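Local coordinates for methionine gamma-lyase (Trichomonas vaginalis, PDB 1E5F), which belongs to the Cys/Met metabolism family of pyridoxal-5'-phosphate-dependent enzymes and forms a four-chain assembly with the cofactor bound where subunits meet, at residues Tyr56-Asn61 with Gly242-Pro247; Ile150-Thr155 with Ile182-Phe187; His205-Tyr210 with Val217-Ile222. One frame throughout, in Å; residues are numbered along the deposited sequence.

Interaction 1 of 3, residues Tyr56-Asn61 with Gly242-Pro247; sequences YTRLGN and GSVISP. With PLP (pyridoxal-5'-phosphate), chain H; GOL (glycerol), chain G.
Arg58 and Val244 meet with their side chains at about a right angle: CG2 of Val244 presses on CG of Arg58 at 3.4 Å. The arginine chain bends at chi3 (36°), which swings the guanidinium over to the phosphate of the PLP of chain H. There Arg58 NH2 donates to PLP O1P in the guanidinium plane, nearly straight (174°, 2.9 Å), while NE reaches O3P by a more bent bond. Tyr56 OH lies beside O1P too, near the plane of its ring, at a separation so short that its exact length is doubtful. Ser206 and Thr208 of the second subunit hold the same phosphate, so this loop lends part of the cofactor site across the subunit interface, as in related PLP enzymes. Asn61 crosses the ring of Pro247 at about a right angle, Asn61 ND2 lying 3.4 Å from Pro247 CG. A nearly straight, in-plane bond from Asn61 ND2 to Thr57 OG1 (2.8 Å) helps fix the amide, whose OD1 caps the N of Thr63 at the start of helix 62-75. Thr57 CG2 reaches toward Pro247 CG, 4.1 Å away. One water donates to both Thr57 O and Ile245 O, bridging the segments.

Interaction 2 of 3, residues Ile150-Thr155 with Ile182-Phe187; sequences IVYFET and IADNTF. With PLP (pyridoxal-5'-phosphate), chain C.
Two carboxylates sit close together in the protein interior: Glu154 OE2 and Asp184 OD2 are 4.2 Å apart, their side chains side by side, pointing the same way, with planes turned 57° to each other. A single water lies between them, donating to both oxygens and accepting from Tyr152 OH at 2.6 Å in the plane of the phenol ring. Tyr152 reaches this water because its ring, CG anti to the backbone N (chi1 -176°), runs slantwise alongside Ile182, Tyr152 CD2 touching Ile182 CG2, and ends beside CB of Asp184. The backbones are neighbouring parallel strands of the large sheet, joined through helix 166-174 in a beta-alpha-beta unit; Ile182 N to Val151 O, Phe153 N to Ile182 O and Asp184 N to Phe153 O bind them. Alternation puts Phe153 and Ala183 on the other side of the sheet, where Phe153 CE1 lies 3.7 Å from Ala183 CB and helix 166-174 packs on the ring. Glu154 is held further by the backbone N of Tyr111 and of Asn158. Asp184 OD1 takes both the N and OG1 of Thr186, the first closing an Asx turn. Thr186 and the shared water thus position the carboxylate, and Asp184 OD2 lies 2.6 Å from PLP N1, the aspartate-to-pyridine-nitrogen contact known in related PLP enzymes.

Interaction 3 of 3, residues His205-Tyr210 with Val217-Ile222; sequences HSATKY and VVAGLI. With PLP (pyridoxal-5'-phosphate), chain C; SO4 (sulfate ion), chain D.
Strands 202-206 and 220-224 pair antiparallel in the large sheet, and this contact takes in the end of the first and the approach to the second, beside the phosphate of PLP. His205 and Leu221 form a hydrogen-bonded pair, His205 N to Leu221 O at 2.8 Å and Leu221 N to His205 O at 2.9 Å. Ser206 faces Gly220 in the following non-hydrogen-bonded pair. Past it the first chain bends through a type I turn, Ser206 to Lys209, and Ala219 O receives weak bonds from the N of both Ala207 and Thr208. The methyl of Ala207 points toward the second segment and packs, Ala207 CB to Leu221 CD1, at 3.7 Å. Thr208 is held from two directions: its OG1 accepts from Ala219 N at 3.1 Å and gives its proton to phosphate O2P at 2.8 Å. This rotamer, with OG1 beside the backbone N (chi1 -45°), sets CG2 against Val217 O. Here the strand end and turn build the phosphate-binding cup of the fold type I (aspartate aminotransferase-like) PLP enzymes; Gly86 and Met87 supply backbone N-H groups to it. Ser206 OG also lies by the phosphate, between O2P and O4P. The chain of Lys209, bent at chi2 and chi4, brings NZ to within 2.4 Å of PLP C4A, perhaps an unmodelled link, as expected of this family's PLP-binding lysine, though the model does not decide.

Interactions 2 and 3 work on one cofactor, the PLP of chain C: 150-155 with 182-187 addresses the pyridine nitrogen, 205-210 with 217-222 the phosphate and C4A. Their centres are 14 Å apart, and they join through a probable hydrogen bond of 2.9 Å from Ser206 N, at the end of strand 202-206, to Thr186 OG1, just past the neighbouring strand 180-184. Interaction 1 serves a different PLP, that of chain H; the side chain of Val244 is about 14 Å from the other cofactor. It touches interaction 3 through Ile245 CD1 on Ala219 CB (3.7 Å), but stays about 14 Å, nearest atoms, from interaction 2. Tyr56 and Arg58 of the second subunit complete the chain C site in return.

Interaction 1 of 3, residues Tyr56-Asn61 with Gly242-Pro247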
loop_
_atom_site.group_PDB
_atom_site.type_symbol
_atom_site.label_atom_id
_atom_site.label_comp_id
_atom_site.label_asym_id
_atom_site.label_seq_id
_atom_site.Cartn_x
_atom_site.Cartn_y
_atom_site.Cartn_z
ATOM N N TYR A 56 -12.785 -12.480 10.748
ATOM C CA TYR A 56 -13.000 -12.094 9.356
ATOM C C TYR A 56 -13.028 -10.565 9.267
ATOM O O TYR A 56 -13.692 -9.990 10.139
ATOM C CB TYR A 56 -14.332 -12.675 8.857
ATOM C CG TYR A 56 -14.724 -12.516 7.427
ATOM C CD1 TYR A 56 -13.968 -13.160 6.421
ATOM C CD2 TYR A 56 -15.624 -11.524 7.023
ATOM C CE1 TYR A 56 -14.257 -13.052 5.075
ATOM C CE2 TYR A 56 -15.851 -11.333 5.674
ATOM C CZ TYR A 56 -15.275 -12.139 4.726
ATOM O OH TYR A 56 -15.675 -12.053 3.361
ATOM N N THR A 57 -12.269 -9.989 8.321
ATOM C CA THR A 57 -12.196 -8.488 8.330
ATOM C C THR A 57 -13.473 -7.677 8.226
ATOM O O THR A 57 -13.493 -6.510 8.705
ATOM C CB THR A 57 -11.087 -8.039 7.347
ATOM O OG1 THR A 57 -9.806 -8.433 7.948
ATOM C CG2 THR A 57 -11.101 -6.528 7.066
ATOM N N ARG A 58 -14.629 -8.203 7.836
ATOM C CA ARG A 58 -15.865 -7.432 7.847
ATOM C C ARG A 58 -16.200 -7.325 9.322
ATOM O O ARG A 58 -16.888 -6.395 9.666
ATOM C CB ARG A 58 -16.980 -8.110 7.016
ATOM C CG ARG A 58 -18.324 -7.304 7.250
ATOM C CD ARG A 58 -19.367 -7.401 6.047
ATOM N NE ARG A 58 -19.285 -8.757 5.492
ATOM C CZ ARG A 58 -19.887 -9.847 6.008
ATOM N NH1 ARG A 58 -20.674 -9.832 7.091
ATOM N NH2 ARG A 58 -19.631 -11.046 5.463
ATOM N N LEU A 59 -15.860 -8.282 10.180
ATOM C CA LEU A 59 -16.243 -8.278 11.574
ATOM C C LEU A 59 -15.239 -7.644 12.531
ATOM O O LEU A 59 -15.632 -7.386 13.707
ATOM C CB LEU A 59 -16.418 -9.721 12.064
ATOM C CG LEU A 59 -17.151 -10.718 11.120
ATOM C CD1 LEU A 59 -17.277 -12.111 11.822
ATOM C CD2 LEU A 59 -18.505 -10.204 10.644
ATOM N N GLY A 60 -13.947 -7.536 12.229
ATOM C CA GLY A 60 -12.959 -6.845 13.032
ATOM C C GLY A 60 -11.521 -7.218 12.518
ATOM O O GLY A 60 -11.490 -8.316 11.939
ATOM N N ASN A 61 -10.506 -6.332 12.716
ATOM C CA ASN A 61 -9.210 -6.664 12.182
ATOM C C ASN A 61 -8.293 -5.938 13.106
ATOM O O ASN A 61 -8.626 -4.903 13.695
ATOM C CB ASN A 61 -9.282 -6.150 10.744
ATOM C CG ASN A 61 -7.926 -6.091 10.064
ATOM O OD1 ASN A 61 -7.006 -5.396 10.515
ATOM N ND2 ASN A 61 -7.714 -6.925 9.059
ATOM N N GLY A 242 -22.346 -2.685 5.285
ATOM C CA GLY A 242 -21.187 -3.337 4.628
ATOM C C GLY A 242 -20.112 -2.308 4.403
ATOM O O GLY A 242 -19.234 -2.467 3.532
ATOM N N SER A 243 -20.063 -1.317 5.302
ATOM C CA SER A 243 -19.105 -0.240 5.177
ATOM C C SER A 243 -17.840 -0.628 5.890
ATOM O O SER A 243 -17.584 -0.250 7.009
ATOM C CB SER A 243 -19.721 1.072 5.800
ATOM O OG SER A 243 -18.878 2.172 5.390
ATOM N N VAL A 244 -17.072 -1.549 5.330
ATOM C CA VAL A 244 -15.951 -2.128 5.986
ATOM C C VAL A 244 -14.650 -1.377 5.564
ATOM O O VAL A 244 -14.237 -1.499 4.399
ATOM C CB VAL A 244 -15.905 -3.599 5.501
ATOM C CG1 VAL A 244 -14.608 -4.189 6.035
ATOM C CG2 VAL A 244 -17.092 -4.401 6.013
ATOM N N ILE A 245 -13.972 -0.802 6.521
ATOM C CA ILE A 245 -12.723 -0.064 6.194
ATOM C C ILE A 245 -11.659 -1.046 5.735
ATOM O O ILE A 245 -11.456 -2.105 6.304
ATOM C CB ILE A 245 -12.273 0.854 7.307
ATOM C CG1 ILE A 245 -11.147 1.833 6.969
ATOM C CG2 ILE A 245 -11.884 0.023 8.525
ATOM C CD1 ILE A 245 -10.823 2.927 8.044
ATOM N N SER A 246 -10.866 -0.669 4.819
ATOM C CA SER A 246 -9.621 -1.368 4.385
ATOM C C SER A 246 -8.641 -1.248 5.561
ATOM O O SER A 246 -8.308 -0.129 5.908
ATOM C CB SER A 246 -8.924 -0.627 3.260
ATOM O OG SER A 246 -7.637 -1.199 2.932
ATOM N N PRO A 247 -7.948 -2.307 5.953
ATOM C CA PRO A 247 -6.873 -2.240 6.910
ATOM C C PRO A 247 -5.777 -1.305 6.438
ATOM O O PRO A 247 -5.167 -0.641 7.266
ATOM C CB PRO A 247 -6.368 -3.693 7.017
ATOM C CG PRO A 247 -7.613 -4.491 6.682
ATOM C CD PRO A 247 -8.124 -3.692 5.438
HETATM N N1 PLP H . -22.067 -13.600 -0.786
HETATM C C2 PLP H . -21.512 -14.797 -0.777
HETATM C C2A PLP H . -22.166 -15.902 -1.569
HETATM C C3 PLP H . -20.537 -14.985 0.205
HETATM O O3 PLP H . -20.197 -16.298 0.472
HETATM C C4 PLP H . -20.172 -13.963 1.070
HETATM C C4A PLP H . -19.424 -14.377 2.394
HETATM C C5 PLP H . -20.684 -12.723 0.906
HETATM C C6 PLP H . -21.664 -12.559 -0.054
HETATM C C5A PLP H . -20.427 -11.507 1.772
HETATM O O4P PLP H . -19.318 -10.822 1.086
HETATM P P PLP H . -18.289 -10.098 2.133
HETATM O O1P PLP H . -17.918 -11.106 3.129
HETATM O O2P PLP H . -17.269 -9.501 1.228
HETATM O O3P PLP H . -19.126 -8.955 2.736
HETATM C C1 GOL G . -14.936 -2.576 9.381
HETATM O O1 GOL G . -15.221 -1.177 9.128
HETATM C C2 GOL G . -14.262 -2.798 10.771
HETATM O O2 GOL G . -13.557 -4.062 10.869
HETATM C C3 GOL G . -15.378 -2.953 11.860
HETATM O O3 GOL G . -15.887 -4.249 11.400
HETATM O O HOH W 1 -12.229 -3.907 8.482
#

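Interaction 2 of 3, residues Ile150-Thr155 with Ile182-Phe187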
loop_
_atom_site.group_PDB
_atom_site.type_symbol
_atom_site.label_atom_id
_atom_site.label_comp_id
_atom_site.label_asym_id
_atom_site.label_seq_id
_atom_site.Cartn_x
_atom_site.Cartn_y
_atom_site.Cartn_z
ATOM N N ILE A 150 -33.706 9.711 18.111
ATOM C CA ILE A 150 -32.453 10.404 17.930
ATOM C C ILE A 150 -32.576 11.923 17.836
ATOM O O ILE A 150 -33.581 12.376 17.216
ATOM C CB ILE A 150 -31.896 9.904 16.544
ATOM C CG1 ILE A 150 -31.483 8.405 16.680
ATOM C CG2 ILE A 150 -30.651 10.655 16.108
ATOM C CD1 ILE A 150 -30.915 7.747 15.456
ATOM N N VAL A 151 -31.681 12.636 18.492
ATOM C CA VAL A 151 -31.597 14.065 18.169
ATOM C C VAL A 151 -30.216 14.218 17.487
ATOM O O VAL A 151 -29.272 13.786 18.147
ATOM C CB VAL A 151 -31.722 14.938 19.408
ATOM C CG1 VAL A 151 -31.415 16.413 19.148
ATOM C CG2 VAL A 151 -33.233 14.857 19.827
ATOM N N TYR A 152 -30.162 14.842 16.309
ATOM C CA TYR A 152 -28.856 14.838 15.617
ATOM C C TYR A 152 -28.409 16.230 15.213
ATOM O O TYR A 152 -29.253 16.966 14.698
ATOM C CB TYR A 152 -28.994 14.034 14.247
ATOM C CG TYR A 152 -27.762 13.813 13.387
ATOM C CD1 TYR A 152 -27.290 14.769 12.496
ATOM C CD2 TYR A 152 -26.963 12.679 13.554
ATOM C CE1 TYR A 152 -26.161 14.620 11.684
ATOM C CE2 TYR A 152 -25.815 12.467 12.783
ATOM C CZ TYR A 152 -25.399 13.422 11.882
ATOM O OH TYR A 152 -24.304 13.278 11.131
ATOM N N PHE A 153 -27.122 16.507 15.232
ATOM C CA PHE A 153 -26.611 17.816 14.838
ATOM C C PHE A 153 -25.101 17.832 14.628
ATOM O O PHE A 153 -24.414 16.882 14.993
ATOM C CB PHE A 153 -27.016 18.864 15.877
ATOM C CG PHE A 153 -26.382 18.604 17.200
ATOM C CD1 PHE A 153 -25.060 18.958 17.500
ATOM C CD2 PHE A 153 -27.099 18.038 18.179
ATOM C CE1 PHE A 153 -24.505 18.587 18.679
ATOM C CE2 PHE A 153 -26.594 17.692 19.416
ATOM C CZ PHE A 153 -25.275 18.009 19.666
ATOM N N GLU A 154 -24.639 18.893 13.970
ATOM C CA GLU A 154 -23.240 19.168 13.785
ATOM C C GLU A 154 -22.953 20.546 14.327
ATOM O O GLU A 154 -23.615 21.497 13.917
ATOM C CB GLU A 154 -22.879 19.332 12.343
ATOM C CG GLU A 154 -23.306 18.261 11.353
ATOM C CD GLU A 154 -23.082 18.471 9.874
ATOM O OE1 GLU A 154 -22.494 19.527 9.527
ATOM O OE2 GLU A 154 -23.568 17.753 8.945
ATOM N N THR A 155 -21.905 20.710 15.087
ATOM C CA THR A 155 -21.447 22.004 15.446
ATOM C C THR A 155 -19.911 22.012 15.453
ATOM O O THR A 155 -19.319 21.197 16.115
ATOM C CB THR A 155 -22.072 22.439 16.755
ATOM O OG1 THR A 155 -21.554 23.717 17.162
ATOM C CG2 THR A 155 -21.695 21.489 17.922
ATOM N N ILE A 182 -26.687 12.483 19.041
ATOM C CA ILE A 182 -25.624 12.098 18.105
ATOM C C ILE A 182 -25.023 13.376 17.624
ATOM O O ILE A 182 -25.782 14.192 17.048
ATOM C CB ILE A 182 -26.102 11.237 16.883
ATOM C CG1 ILE A 182 -26.740 9.898 17.431
ATOM C CG2 ILE A 182 -24.918 10.788 16.017
ATOM C CD1 ILE A 182 -27.400 8.958 16.500
ATOM N N ALA A 183 -23.750 13.554 17.797
ATOM C CA ALA A 183 -23.110 14.806 17.321
ATOM C C ALA A 183 -22.057 14.499 16.229
ATOM O O ALA A 183 -21.342 13.478 16.429
ATOM C CB ALA A 183 -22.518 15.415 18.533
ATOM N N ASP A 184 -22.243 15.132 15.054
ATOM C CA ASP A 184 -21.115 14.871 14.068
ATOM C C ASP A 184 -19.971 15.815 14.359
ATOM O O ASP A 184 -20.083 17.041 14.279
ATOM C CB ASP A 184 -21.651 15.069 12.665
ATOM C CG ASP A 184 -20.635 14.800 11.554
ATOM O OD1 ASP A 184 -19.438 15.010 11.766
ATOM O OD2 ASP A 184 -21.065 14.723 10.360
ATOM N N ASN A 185 -18.821 15.359 14.893
ATOM C CA ASN A 185 -17.722 16.146 15.416
ATOM C C ASN A 185 -16.630 16.360 14.433
ATOM O O ASN A 185 -15.478 16.660 14.688
ATOM C CB ASN A 185 -17.207 15.421 16.713
ATOM C CG ASN A 185 -16.291 16.275 17.604
ATOM O OD1 ASN A 185 -16.510 17.523 17.692
ATOM N ND2 ASN A 185 -15.248 15.754 18.276
ATOM N N THR A 186 -16.965 16.201 13.142
ATOM C CA THR A 186 -15.899 16.209 12.102
ATOM C C THR A 186 -15.069 17.479 12.079
ATOM O O THR A 186 -13.856 17.434 12.071
ATOM C CB THR A 186 -16.556 15.990 10.743
ATOM O OG1 THR A 186 -17.204 14.690 10.630
ATOM C CG2 THR A 186 -15.610 16.098 9.564
ATOM N N PHE A 187 -15.740 18.611 12.102
ATOM C CA PHE A 187 -15.113 19.923 11.960
ATOM C C PHE A 187 -14.309 20.290 13.171
ATOM O O PHE A 187 -13.294 20.930 12.944
ATOM C CB PHE A 187 -16.174 21.019 11.794
ATOM C CG PHE A 187 -16.716 21.178 10.423
ATOM C CD1 PHE A 187 -16.601 20.161 9.473
ATOM C CD2 PHE A 187 -17.403 22.360 10.099
ATOM C CE1 PHE A 187 -17.024 20.441 8.185
ATOM C CE2 PHE A 187 -17.898 22.588 8.849
ATOM C CZ PHE A 187 -17.627 21.648 7.842
HETATM N N1 PLP C . -19.817 14.561 8.111
HETATM C C2 PLP C . -19.580 15.851 7.765
HETATM C C2A PLP C . -19.556 17.084 8.607
HETATM C C3 PLP C . -18.830 15.893 6.560
HETATM O O3 PLP C . -18.423 17.135 6.187
HETATM C C4 PLP C . -18.728 14.843 5.669
HETATM C C4A PLP C . -18.178 15.331 4.264
HETATM C C5 PLP C . -19.450 13.734 5.928
HETATM C C6 PLP C . -20.058 13.606 7.177
HETATM C C5A PLP C . -19.402 12.513 5.068
HETATM O O4P PLP C . -18.050 11.866 5.193
HETATM P P PLP C . -17.527 11.004 3.967
HETATM O O1P PLP C . -17.349 12.022 2.906
HETATM O O2P PLP C . -16.268 10.485 4.510
HETATM O O3P PLP C . -18.556 9.933 3.561
HETATM O O HOH W 2 -23.528 14.998 9.299
HETATM O O HOH W 3 -18.712 19.355 17.974
HETATM O O HOH W 4 -20.962 18.463 16.689
HETATM O O HOH W 5 -17.728 19.466 14.368
#

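Interaction 3 of 3, residues His205-Tyr210 with Val217-Ile222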
loop_
_atom_site.group_PDB
_atom_site.type_symbol
_atom_site.label_atom_id
_atom_site.label_comp_id
_atom_site.label_asym_id
_atom_site.label_seq_id
_atom_site.Cartn_x
_atom_site.Cartn_y
_atom_site.Cartn_z
ATOM N N HIS A 205 -17.679 10.805 12.936
ATOM C CA HIS A 205 -16.721 11.598 12.194
ATOM C C HIS A 205 -16.602 11.089 10.763
ATOM O O HIS A 205 -16.642 9.925 10.498
ATOM C CB HIS A 205 -15.204 11.501 12.595
ATOM C CG HIS A 205 -14.935 12.067 13.964
ATOM N ND1 HIS A 205 -14.506 13.367 14.118
ATOM C CD2 HIS A 205 -15.031 11.544 15.206
ATOM C CE1 HIS A 205 -14.385 13.606 15.448
ATOM N NE2 HIS A 205 -14.658 12.456 16.100
ATOM N N SER A 206 -16.239 12.059 9.967
ATOM C CA SER A 206 -15.769 11.765 8.626
ATOM C C SER A 206 -14.258 11.839 8.913
ATOM O O SER A 206 -13.642 12.905 9.056
ATOM C CB SER A 206 -16.126 12.694 7.489
ATOM O OG SER A 206 -15.401 12.381 6.310
ATOM N N ALA A 207 -13.620 10.685 9.002
ATOM C CA ALA A 207 -12.170 10.654 9.241
ATOM C C ALA A 207 -11.454 10.961 7.904
ATOM O O ALA A 207 -10.335 11.458 7.933
ATOM C CB ALA A 207 -11.666 9.238 9.704
ATOM N N THR A 208 -12.177 11.063 6.759
ATOM C CA THR A 208 -11.605 11.515 5.559
ATOM C C THR A 208 -11.109 12.975 5.719
ATOM O O THR A 208 -10.327 13.505 4.868
ATOM C CB THR A 208 -12.687 11.711 4.485
ATOM O OG1 THR A 208 -13.492 10.559 4.588
ATOM C CG2 THR A 208 -12.208 12.070 3.098
ATOM N N LYS A 209 -11.585 13.688 6.702
ATOM C CA LYS A 209 -11.218 15.100 6.870
ATOM C C LYS A 209 -10.073 15.244 7.798
ATOM O O LYS A 209 -9.022 14.764 7.435
ATOM C CB LYS A 209 -12.473 15.912 7.347
ATOM C CG LYS A 209 -13.664 15.438 6.463
ATOM C CD LYS A 209 -13.492 15.701 5.005
ATOM C CE LYS A 209 -14.713 15.349 4.115
ATOM N NZ LYS A 209 -15.879 15.812 4.957
ATOM N N TYR A 210 -10.101 16.015 8.916
ATOM C CA TYR A 210 -8.969 16.332 9.686
ATOM C C TYR A 210 -8.308 15.064 10.278
ATOM O O TYR A 210 -7.137 15.173 10.340
ATOM C CB TYR A 210 -9.290 17.265 10.900
ATOM C CG TYR A 210 -9.598 18.662 10.474
ATOM C CD1 TYR A 210 -8.653 19.588 10.161
ATOM C CD2 TYR A 210 -10.896 19.070 10.277
ATOM C CE1 TYR A 210 -9.012 20.861 9.762
ATOM C CE2 TYR A 210 -11.336 20.332 9.836
ATOM C CZ TYR A 210 -10.328 21.235 9.600
ATOM O OH TYR A 210 -10.665 22.528 9.178
ATOM N N VAL A 217 -7.628 9.442 2.039
ATOM C CA VAL A 217 -8.384 8.319 2.541
ATOM C C VAL A 217 -9.838 8.707 2.782
ATOM O O VAL A 217 -10.054 9.788 3.238
ATOM C CB VAL A 217 -7.802 7.871 3.911
ATOM C CG1 VAL A 217 -8.737 6.819 4.561
ATOM C CG2 VAL A 217 -6.453 7.227 3.688
ATOM N N VAL A 218 -10.770 7.820 2.471
ATOM C CA VAL A 218 -12.167 8.149 2.752
ATOM C C VAL A 218 -12.526 7.111 3.846
ATOM O O VAL A 218 -12.448 5.944 3.557
ATOM C CB VAL A 218 -13.155 8.009 1.552
ATOM C CG1 VAL A 218 -14.586 8.259 1.995
ATOM C CG2 VAL A 218 -12.813 8.992 0.442
ATOM N N ALA A 219 -12.944 7.561 5.013
ATOM C CA ALA A 219 -13.308 6.671 6.068
ATOM C C ALA A 219 -14.132 7.419 7.102
ATOM O O ALA A 219 -14.180 8.716 7.238
ATOM C CB ALA A 219 -12.011 6.233 6.786
ATOM N N GLY A 220 -14.823 6.601 7.865
ATOM C CA GLY A 220 -15.676 7.164 8.948
ATOM C C GLY A 220 -15.313 6.555 10.314
ATOM O O GLY A 220 -14.698 5.496 10.356
ATOM N N LEU A 221 -15.771 7.253 11.386
ATOM C CA LEU A 221 -15.705 6.722 12.756
ATOM C C LEU A 221 -16.914 7.071 13.611
ATOM O O LEU A 221 -17.629 8.052 13.484
ATOM C CB LEU A 221 -14.521 7.350 13.479
ATOM C CG LEU A 221 -13.102 7.106 12.873
ATOM C CD1 LEU A 221 -12.188 8.322 13.246
ATOM C CD2 LEU A 221 -12.479 5.774 13.283
ATOM N N ILE A 222 -17.272 6.025 14.430
ATOM C CA ILE A 222 -18.312 6.040 15.300
ATOM C C ILE A 222 -17.847 5.851 16.719
ATOM O O ILE A 222 -16.983 4.964 16.880
ATOM C CB ILE A 222 -19.296 4.909 14.936
ATOM C CG1 ILE A 222 -19.807 5.080 13.502
ATOM C CG2 ILE A 222 -20.427 4.975 16.014
ATOM C CD1 ILE A 222 -20.550 3.738 13.096
HETATM N N1 PLP C . -19.817 14.561 8.111
HETATM C C2 PLP C . -19.580 15.851 7.765
HETATM C C2A PLP C . -19.556 17.084 8.607
HETATM C C3 PLP C . -18.830 15.893 6.560
HETATM O O3 PLP C . -18.423 17.135 6.187
HETATM C C4 PLP C . -18.728 14.843 5.669
HETATM C C4A PLP C . -18.178 15.331 4.264
HETATM C C5 PLP C . -19.450 13.734 5.928
HETATM C C6 PLP C . -20.058 13.606 7.177
HETATM C C5A PLP C . -19.402 12.513 5.068
HETATM O O4P PLP C . -18.050 11.866 5.193
HETATM P P PLP C . -17.527 11.004 3.967
HETATM O O1P PLP C . -17.349 12.022 2.906
HETATM O O2P PLP C . -16.268 10.485 4.510
HETATM O O3P PLP C . -18.556 9.933 3.561
HETATM S S SO4 D . -17.463 18.146 1.972
HETATM O O1 SO4 D . -16.400 18.878 1.324
HETATM O O2 SO4 D . -18.572 18.167 0.904
HETATM O O3 SO4 D . -18.122 18.751 3.180
HETATM O O4 SO4 D . -17.330 16.642 2.165
HETATM O O HOH W 6 -8.268 11.821 3.906
#